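Local structure of streptomycin 3''-adenylyltransferase (Enterococcus faecalis, 6SXJ) at residues N81-Q93 with P101-Q113. The protein confers resistance to the antibiotic spectinomycin by transferring AMP from ATP to its 9-hydroxyl group, releasing diphosphate. Numbering follows the deposited sequence.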
ATOM      1  N   ASN A  81       9.959  15.902   8.214  1.00 67.70           N
ATOM      2  CA  ASN A  81      10.139  15.764   6.777  1.00 77.50           C
ATOM      3  C   ASN A  81      10.395  14.321   6.368  1.00 73.32           C
ATOM      4  O   ASN A  81      10.598  14.047   5.180  1.00 72.99           O
ATOM      5  CB  ASN A  81      11.297  16.651   6.303  1.00 75.40           C
ATOM      6  CG  ASN A  81      11.156  18.091   6.773  1.00 89.59           C
ATOM      7  OD1 ASN A  81      10.732  18.965   6.016  1.00 96.78           O
ATOM      8  ND2 ASN A  81      11.508  18.342   8.029  1.00 90.62           N
ATOM      9  N   LEU A  82      10.406  13.395   7.323  1.00 63.44           N
ATOM     10  CA  LEU A  82      10.586  11.989   7.002  1.00 60.74           C
ATOM     11  C   LEU A  82       9.445  11.493   6.116  1.00 57.36           C
ATOM     12  O   LEU A  82       8.397  12.130   5.985  1.00 64.25           O
ATOM     13  CB  LEU A  82      10.633  11.158   8.276  1.00 65.15           C
ATOM     14  CG  LEU A  82      11.943  10.981   9.036  1.00 68.74           C
ATOM     15  CD1 LEU A  82      11.630  10.135  10.295  1.00 57.67           C
ATOM     16  CD2 LEU A  82      13.007  10.330   8.200  1.00 65.13           C
ATOM     17  N   ARG A  83       9.664  10.341   5.496  1.00 48.88           N
ATOM     18  CA  ARG A  83       8.631   9.659   4.732  1.00 53.40           C
ATOM     19  C   ARG A  83       8.091   8.473   5.527  1.00 49.05           C
ATOM     20  O   ARG A  83       8.779   7.922   6.389  1.00 44.43           O
ATOM     21  CB  ARG A  83       9.181   9.172   3.391  1.00 50.02           C
ATOM     22  CG  ARG A  83      10.002  10.227   2.634  1.00 58.19           C
ATOM     23  CD  ARG A  83      10.693   9.626   1.422  1.00 61.68           C
ATOM     24  NE  ARG A  83      11.303  10.636   0.556  1.00 60.85           N
ATOM     25  CZ  ARG A  83      10.677  11.237  -0.450  1.00 65.02           C
ATOM     26  NH1 ARG A  83       9.416  10.940  -0.719  1.00 60.07           N
ATOM     27  NH2 ARG A  83      11.319  12.135  -1.188  1.00 75.80           N
ATOM     28  N   TYR A  84       6.859   8.076   5.223  1.00 47.81           N
ATOM     29  CA  TYR A  84       6.334   6.837   5.782  1.00 49.76           C
ATOM     30  C   TYR A  84       7.061   5.658   5.156  1.00 44.33           C
ATOM     31  O   TYR A  84       7.268   5.618   3.940  1.00 47.56           O
ATOM     32  CB  TYR A  84       4.835   6.699   5.509  1.00 53.64           C
ATOM     33  CG  TYR A  84       3.947   7.641   6.280  1.00 52.36           C
ATOM     34  CD1 TYR A  84       3.913   7.627   7.668  1.00 49.79           C
ATOM     35  CD2 TYR A  84       3.121   8.530   5.613  1.00 56.97           C
ATOM     36  CE1 TYR A  84       3.092   8.485   8.363  1.00 48.36           C
ATOM     37  CE2 TYR A  84       2.304   9.389   6.294  1.00 59.59           C
ATOM     38  CZ  TYR A  84       2.285   9.365   7.670  1.00 62.16           C
ATOM     39  OH  TYR A  84       1.451  10.232   8.348  1.00 70.04           O
ATOM     40  N   ILE A  85       7.445   4.693   5.981  1.00 43.23           N
ATOM     41  CA  ILE A  85       7.934   3.404   5.504  1.00 37.58           C
ATOM     42  C   ILE A  85       6.811   2.375   5.632  1.00 50.07           C
ATOM     43  O   ILE A  85       6.225   2.211   6.704  1.00 40.82           O
ATOM     44  CB  ILE A  85       9.174   2.952   6.287  1.00 39.49           C
ATOM     45  CG1 ILE A  85      10.370   3.875   5.978  1.00 46.91           C
ATOM     46  CG2 ILE A  85       9.540   1.520   5.931  1.00 41.14           C
ATOM     47  CD1 ILE A  85      11.519   3.624   6.870  1.00 46.63           C
ATOM     48  N   GLU A  86       6.528   1.678   4.537  1.00 44.60           N
ATOM     49  CA  GLU A  86       5.642   0.527   4.515  1.00 46.76           C
ATOM     50  C   GLU A  86       6.458  -0.637   3.982  1.00 48.28           C
ATOM     51  O   GLU A  86       7.093  -0.516   2.930  1.00 52.05           O
ATOM     52  CB  GLU A  86       4.431   0.806   3.632  1.00 46.00           C
ATOM     53  CG  GLU A  86       3.150   0.144   4.061  1.00 56.31           C
ATOM     54  CD  GLU A  86       1.979   0.699   3.283  1.00 45.39           C
ATOM     55  OE1 GLU A  86       1.614   1.876   3.509  1.00 49.65           O
ATOM     56  OE2 GLU A  86       1.452  -0.024   2.418  1.00 44.89           O
ATOM     57  N   LEU A  87       6.474  -1.742   4.719  1.00 37.32           N
ATOM     58  CA  LEU A  87       7.294  -2.887   4.348  1.00 43.95           C
ATOM     59  C   LEU A  87       6.519  -4.175   4.556  1.00 43.91           C
ATOM     60  O   LEU A  87       6.058  -4.443   5.668  1.00 43.18           O
ATOM     61  CB  LEU A  87       8.586  -2.932   5.169  1.00 33.58           C
ATOM     62  CG  LEU A  87       9.600  -4.008   4.773  1.00 41.26           C
ATOM     63  CD1 LEU A  87      11.027  -3.428   4.807  1.00 48.92           C
ATOM     64  CD2 LEU A  87       9.510  -5.190   5.692  1.00 37.71           C
ATOM     65  N   THR A  88       6.438  -4.989   3.502  1.00 49.85           N
ATOM     66  CA  THR A  88       5.772  -6.283   3.518  1.00 51.02           C
ATOM     67  C   THR A  88       6.786  -7.383   3.239  1.00 51.92           C
ATOM     68  O   THR A  88       7.667  -7.226   2.387  1.00 48.17           O
ATOM     69  CB  THR A  88       4.661  -6.354   2.463  1.00 43.64           C
ATOM     70  OG1 THR A  88       3.693  -5.333   2.718  1.00 43.07           O
ATOM     71  CG2 THR A  88       3.994  -7.715   2.484  1.00 56.77           C
ATOM     72  N   ILE A  89       6.640  -8.503   3.939  1.00 44.35           N
ATOM     73  CA  ILE A  89       7.501  -9.667   3.772  1.00 49.86           C
ATOM     74  C   ILE A  89       6.640 -10.829   3.301  1.00 56.89           C
ATOM     75  O   ILE A  89       5.610 -11.137   3.915  1.00 51.80           O
ATOM     76  CB  ILE A  89       8.231 -10.026   5.081  1.00 51.47           C
ATOM     77  CG1 ILE A  89       9.006  -8.815   5.606  1.00 44.69           C
ATOM     78  CG2 ILE A  89       9.146 -11.220   4.864  1.00 54.34           C
ATOM     79  CD1 ILE A  89       9.802  -9.083   6.860  1.00 54.66           C
ATOM     80  N   ILE A  90       7.064 -11.471   2.218  1.00 46.25           N
ATOM     81  CA  ILE A  90       6.446 -12.700   1.747  1.00 47.09           C
ATOM     82  C   ILE A  90       7.499 -13.797   1.704  1.00 58.94           C
ATOM     83  O   ILE A  90       8.697 -13.537   1.530  1.00 54.98           O
ATOM     84  CB  ILE A  90       5.792 -12.530   0.359  1.00 50.61           C
ATOM     85  CG1 ILE A  90       6.790 -11.907  -0.627  1.00 52.10           C
ATOM     86  CG2 ILE A  90       4.533 -11.682   0.462  1.00 58.18           C
ATOM     87  CD1 ILE A  90       6.322 -11.943  -2.059  1.00 46.26           C
ATOM     88  N   ILE A  91       7.035 -15.033   1.883  1.00 49.91           N
ATOM     89  CA  ILE A  91       7.846 -16.230   1.704  1.00 52.60           C
ATOM     90  C   ILE A  91       7.668 -16.689   0.270  1.00 60.36           C
ATOM     91  O   ILE A  91       6.535 -16.821  -0.206  1.00 54.00           O
ATOM     92  CB  ILE A  91       7.428 -17.337   2.688  1.00 56.37           C
ATOM     93  CG1 ILE A  91       7.440 -16.800   4.115  1.00 55.62           C
ATOM     94  CG2 ILE A  91       8.350 -18.540   2.558  1.00 57.79           C
ATOM     95  CD1 ILE A  91       7.420 -17.873   5.181  1.00 66.76           C
ATOM     96  N   GLN A  92       8.779 -16.919  -0.435  1.00 58.47           N
ATOM     97  CA  GLN A  92       8.672 -17.254  -1.849  1.00 57.88           C
ATOM     98  C   GLN A  92       7.803 -18.491  -2.056  1.00 59.84           C
ATOM     99  O   GLN A  92       6.939 -18.515  -2.939  1.00 61.32           O
ATOM    100  CB  GLN A  92      10.055 -17.472  -2.457  1.00 57.25           C
ATOM    101  CG  GLN A  92      10.038 -17.513  -3.972  1.00 54.49           C
ATOM    102  CD  GLN A  92      11.364 -17.962  -4.558  1.00 59.93           C
ATOM    103  OE1 GLN A  92      12.393 -17.951  -3.879  1.00 61.79           O
ATOM    104  NE2 GLN A  92      11.346 -18.356  -5.825  1.00 60.34           N
ATOM    105  N   GLN A  93       8.029 -19.534  -1.251  1.00 60.42           N
ATOM    106  CA  GLN A  93       7.362 -20.811  -1.486  1.00 64.66           C
ATOM    107  C   GLN A  93       5.868 -20.728  -1.203  1.00 68.12           C
ATOM    108  O   GLN A  93       5.088 -21.501  -1.770  1.00 70.79           O
ATOM    109  CB  GLN A  93       8.007 -21.899  -0.628  1.00 70.58           C
ATOM    110  CG  GLN A  93       7.876 -21.661   0.873  1.00 78.27           C
ATOM    111  CD  GLN A  93       7.962 -22.941   1.686  1.00 89.55           C
ATOM    112  OE1 GLN A  93       8.147 -24.030   1.137  1.00 90.37           O
ATOM    113  NE2 GLN A  93       7.822 -22.816   3.004  1.00 94.25           N
ATOM    114  N   PRO A 101      -6.810 -15.248  -1.613  1.00 75.32           N
ATOM    115  CA  PRO A 101      -5.829 -14.230  -1.204  1.00 62.31           C
ATOM    116  C   PRO A 101      -4.488 -14.831  -0.778  1.00 68.60           C
ATOM    117  O   PRO A 101      -4.464 -15.947  -0.270  1.00 58.44           O
ATOM    118  CB  PRO A 101      -6.520 -13.540  -0.027  1.00 63.43           C
ATOM    119  CG  PRO A 101      -7.362 -14.611   0.588  1.00 66.56           C
ATOM    120  CD  PRO A 101      -7.731 -15.595  -0.516  1.00 62.71           C
ATOM    121  N   PRO A 102      -3.388 -14.108  -0.987  1.00 61.45           N
ATOM    122  CA  PRO A 102      -2.068 -14.689  -0.728  1.00 59.99           C
ATOM    123  C   PRO A 102      -1.660 -14.585   0.735  1.00 56.60           C
ATOM    124  O   PRO A 102      -2.217 -13.821   1.525  1.00 56.13           O
ATOM    125  CB  PRO A 102      -1.136 -13.861  -1.622  1.00 58.76           C
ATOM    126  CG  PRO A 102      -1.816 -12.524  -1.727  1.00 58.83           C
ATOM    127  CD  PRO A 102      -3.301 -12.760  -1.586  1.00 59.37           C
ATOM    128  N   LYS A 103      -0.657 -15.387   1.082  1.00 53.13           N
ATOM    129  CA  LYS A 103      -0.111 -15.386   2.428  1.00 53.51           C
ATOM    130  C   LYS A 103       0.921 -14.275   2.601  1.00 53.43           C
ATOM    131  O   LYS A 103       1.761 -14.034   1.728  1.00 56.50           O
ATOM    132  CB  LYS A 103       0.516 -16.744   2.742  1.00 70.47           C
ATOM    133  CG  LYS A 103      -0.500 -17.887   2.942  1.00 62.97           C
ATOM    134  CD  LYS A 103       0.190 -19.249   2.801  1.00 73.98           C
ATOM    135  CE  LYS A 103      -0.743 -20.322   2.243  1.00 77.07           C
ATOM    136  NZ  LYS A 103      -0.057 -21.208   1.248  1.00 79.49           N
ATOM    137  N   GLN A 104       0.848 -13.612   3.752  1.00 55.34           N
ATOM    138  CA  GLN A 104       1.680 -12.475   4.108  1.00 49.39           C
ATOM    139  C   GLN A 104       2.345 -12.784   5.441  1.00 55.48           C
ATOM    140  O   GLN A 104       1.656 -13.039   6.433  1.00 49.52           O
ATOM    141  CB  GLN A 104       0.833 -11.202   4.200  1.00 53.80           C
ATOM    142  CG  GLN A 104       1.551  -9.997   4.800  1.00 52.55           C
ATOM    143  CD  GLN A 104       0.666  -8.764   4.859  1.00 48.00           C
ATOM    144  OE1 GLN A 104       0.304  -8.196   3.826  1.00 52.31           O
ATOM    145  NE2 GLN A 104       0.309  -8.347   6.066  1.00 46.83           N
ATOM    146  N   GLU A 105       3.679 -12.734   5.470  1.00 51.62           N
ATOM    147  CA  GLU A 105       4.440 -13.156   6.641  1.00 56.06           C
ATOM    148  C   GLU A 105       4.606 -12.062   7.683  1.00 46.98           C
ATOM    149  O   GLU A 105       4.764 -12.367   8.870  1.00 57.14           O
ATOM    150  CB  GLU A 105       5.833 -13.637   6.208  1.00 53.07           C
ATOM    151  CG  GLU A 105       6.804 -13.864   7.364  1.00 63.17           C
ATOM    152  CD  GLU A 105       6.466 -15.112   8.158  1.00 66.08           C
ATOM    153  OE1 GLU A 105       5.566 -15.851   7.734  1.00 62.26           O
ATOM    154  OE2 GLU A 105       7.100 -15.371   9.197  1.00 70.30           O
ATOM    155  N   PHE A 106       4.608 -10.801   7.270  1.00 47.45           N
ATOM    156  CA  PHE A 106       4.930  -9.710   8.173  1.00 47.79           C
ATOM    157  C   PHE A 106       4.610  -8.408   7.466  1.00 46.86           C
ATOM    158  O   PHE A 106       4.738  -8.304   6.242  1.00 49.40           O
ATOM    159  CB  PHE A 106       6.406  -9.746   8.590  1.00 53.87           C
ATOM    160  CG  PHE A 106       6.847  -8.551   9.386  1.00 57.36           C
ATOM    161  CD1 PHE A 106       6.659  -8.514  10.753  1.00 54.62           C
ATOM    162  CD2 PHE A 106       7.460  -7.464   8.765  1.00 54.18           C
ATOM    163  CE1 PHE A 106       7.064  -7.422  11.494  1.00 54.91           C
ATOM    164  CE2 PHE A 106       7.864  -6.364   9.500  1.00 49.24           C
ATOM    165  CZ  PHE A 106       7.668  -6.346  10.870  1.00 56.28           C
ATOM    166  N   ILE A 107       4.194  -7.420   8.247  1.00 44.40           N
ATOM    167  CA  ILE A 107       3.928  -6.090   7.720  1.00 55.54           C
ATOM    168  C   ILE A 107       4.411  -5.071   8.740  1.00 58.80           C
ATOM    169  O   ILE A 107       3.994  -5.109   9.903  1.00 46.66           O
ATOM    170  CB  ILE A 107       2.435  -5.877   7.412  1.00 47.46           C
ATOM    171  CG1 ILE A 107       2.159  -4.407   7.081  1.00 48.06           C
ATOM    172  CG2 ILE A 107       1.580  -6.335   8.592  1.00 61.18           C
ATOM    173  CD1 ILE A 107       2.683  -3.968   5.699  1.00 52.88           C
ATOM    174  N   TYR A 108       5.287  -4.163   8.304  1.00 42.86           N
ATOM    175  CA  TYR A 108       5.519  -2.913   9.008  1.00 40.27           C
ATOM    176  C   TYR A 108       4.660  -1.841   8.355  1.00 41.93           C
ATOM    177  O   TYR A 108       4.692  -1.675   7.131  1.00 46.45           O
ATOM    178  CB  TYR A 108       6.982  -2.452   8.995  1.00 49.71           C
ATOM    179  CG  TYR A 108       7.129  -1.219   9.869  1.00 48.03           C
ATOM    180  CD1 TYR A 108       7.496  -1.328  11.206  1.00 58.75           C
ATOM    181  CD2 TYR A 108       6.832   0.045   9.379  1.00 44.53           C
ATOM    182  CE1 TYR A 108       7.589  -0.209  12.018  1.00 57.84           C
ATOM    183  CE2 TYR A 108       6.924   1.162  10.179  1.00 49.63           C
ATOM    184  CZ  TYR A 108       7.294   1.030  11.500  1.00 51.03           C
ATOM    185  OH  TYR A 108       7.375   2.150  12.297  1.00 44.60           O
ATOM    186  N   GLY A 109       3.904  -1.115   9.176  1.00 41.45           N
ATOM    187  CA  GLY A 109       3.039  -0.048   8.712  1.00 41.55           C
ATOM    188  C   GLY A 109       2.659   0.862   9.863  1.00 48.83           C
ATOM    189  O   GLY A 109       2.400   0.379  10.971  1.00 52.72           O
ATOM    190  N   GLU A 110       2.618   2.174   9.622  1.00 50.22           N
ATOM    191  CA  GLU A 110       2.412   3.114  10.714  1.00 51.95           C
ATOM    192  C   GLU A 110       0.988   3.085  11.249  1.00 48.45           C
ATOM    193  O   GLU A 110       0.778   3.456  12.405  1.00 47.26           O
ATOM    194  CB  GLU A 110       2.766   4.533  10.265  1.00 45.07           C
ATOM    195  CG  GLU A 110       4.262   4.772  10.106  1.00 53.00           C
ATOM    196  CD  GLU A 110       5.031   4.557  11.394  1.00 58.32           C
ATOM    197  OE1 GLU A 110       4.492   4.866  12.479  1.00 52.65           O
ATOM    198  OE2 GLU A 110       6.173   4.054  11.326  1.00 49.33           O
ATOM    199  N   TRP A 111       0.007   2.667  10.442  1.00 48.04           N
ATOM    200  CA  TRP A 111      -1.352   2.497  10.953  1.00 54.01           C
ATOM    201  C   TRP A 111      -1.424   1.447  12.052  1.00 49.65           C
ATOM    202  O   TRP A 111      -2.448   1.358  12.736  1.00 55.32           O
ATOM    203  CB  TRP A 111      -2.315   2.113   9.826  1.00 43.05           C
ATOM    204  CG  TRP A 111      -2.011   0.787   9.188  1.00 49.60           C
ATOM    205  CD1 TRP A 111      -2.549  -0.419   9.514  1.00 52.72           C
ATOM    206  CD2 TRP A 111      -1.098   0.541   8.112  1.00 53.52           C
ATOM    207  NE1 TRP A 111      -2.023  -1.404   8.714  1.00 47.65           N
ATOM    208  CE2 TRP A 111      -1.136  -0.839   7.841  1.00 51.21           C
ATOM    209  CE3 TRP A 111      -0.259   1.358   7.348  1.00 54.30           C
ATOM    210  CZ2 TRP A 111      -0.363  -1.423   6.845  1.00 47.72           C
ATOM    211  CZ3 TRP A 111       0.508   0.777   6.363  1.00 58.05           C
ATOM    212  CH2 TRP A 111       0.453  -0.598   6.117  1.00 57.63           C
ATOM    213  N   LEU A 112      -0.360   0.669  12.243  1.00 52.98           N
ATOM    214  CA  LEU A 112      -0.296  -0.383  13.242  1.00 48.93           C
ATOM    215  C   LEU A 112       0.514   0.014  14.471  1.00 50.83           C
ATOM    216  O   LEU A 112       0.735  -0.824  15.357  1.00 48.12           O
ATOM    217  CB  LEU A 112       0.310  -1.644  12.623  1.00 47.57           C
ATOM    218  CG  LEU A 112      -0.484  -2.438  11.589  1.00 51.97           C
ATOM    219  CD1 LEU A 112       0.440  -3.435  10.911  1.00 40.19           C
ATOM    220  CD2 LEU A 112      -1.667  -3.148  12.249  1.00 46.19           C
ATOM    221  N   GLN A 113       0.962   1.267  14.554  1.00 57.31           N
ATOM    222  CA  GLN A 113       1.885   1.645  15.621  1.00 60.99           C
ATOM    223  C   GLN A 113       1.234   1.504  16.996  1.00 48.89           C
ATOM    224  O   GLN A 113       1.826   0.935  17.916  1.00 52.45           O
ATOM    225  CB  GLN A 113       2.388   3.072  15.394  1.00 57.08           C
ATOM    226  CG  GLN A 113       3.659   3.417  16.166  1.00 54.04           C
ATOM    227  CD  GLN A 113       4.841   2.568  15.775  1.00 59.82           C
ATOM    228  OE1 GLN A 113       5.213   1.632  16.487  1.00 52.72           O
ATOM    229  NE2 GLN A 113       5.454   2.893  14.643  1.00 62.78           N
TER
HETATM  230  O   HOH W   1       3.715   3.208   7.041  1.00 41.13           O
HETATM  231  O   HOH W   2       1.141  -5.899   2.999  1.00 44.31           O
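Ile89 meets both Glu105 and Phe106, the signature of a classic beta bulge in the antiparallel hairpin formed by strands 85-91 and 103-108 of the nucleotidyltransferase domain. Two backbone bonds frame it: Ile89 N donates to Phe106 O at 3.0 Å, and Ile89 O accepts from Glu105 N at 2.9 Å. On one face Ile89, Phe106 and Tyr108 pack against helix 59-69 and Leu87 against Val15 of helix 8-23; here the CD1 methyl of Ile89 lies 3.4 Å from Phe106 CD2, approaching the ring obliquely. Leu87 CD2 instead comes to the edge of that ring. With chi1 at 173°, Phe106 CG lies anti to the backbone N, which sets the ring beside the Ile89 methyl. On the opposite face Ile107 CD1 bends back to 3.4 Å from Thr88 OG1, and a water links this hydroxyl to Gln104 OE1, which Asn127 also binds. Glu86 sets its carboxylate almost perpendicular (88°) to the Trp111 ring, with OE1 at the indole edge, 3.3 Å from CZ3; Gly109 CA lies over one indole face. A second water accepts from Glu110 N and donates to Ile85 O, which also lies in plane at the Tyr108 ring edge, 3.5 Å from CD2.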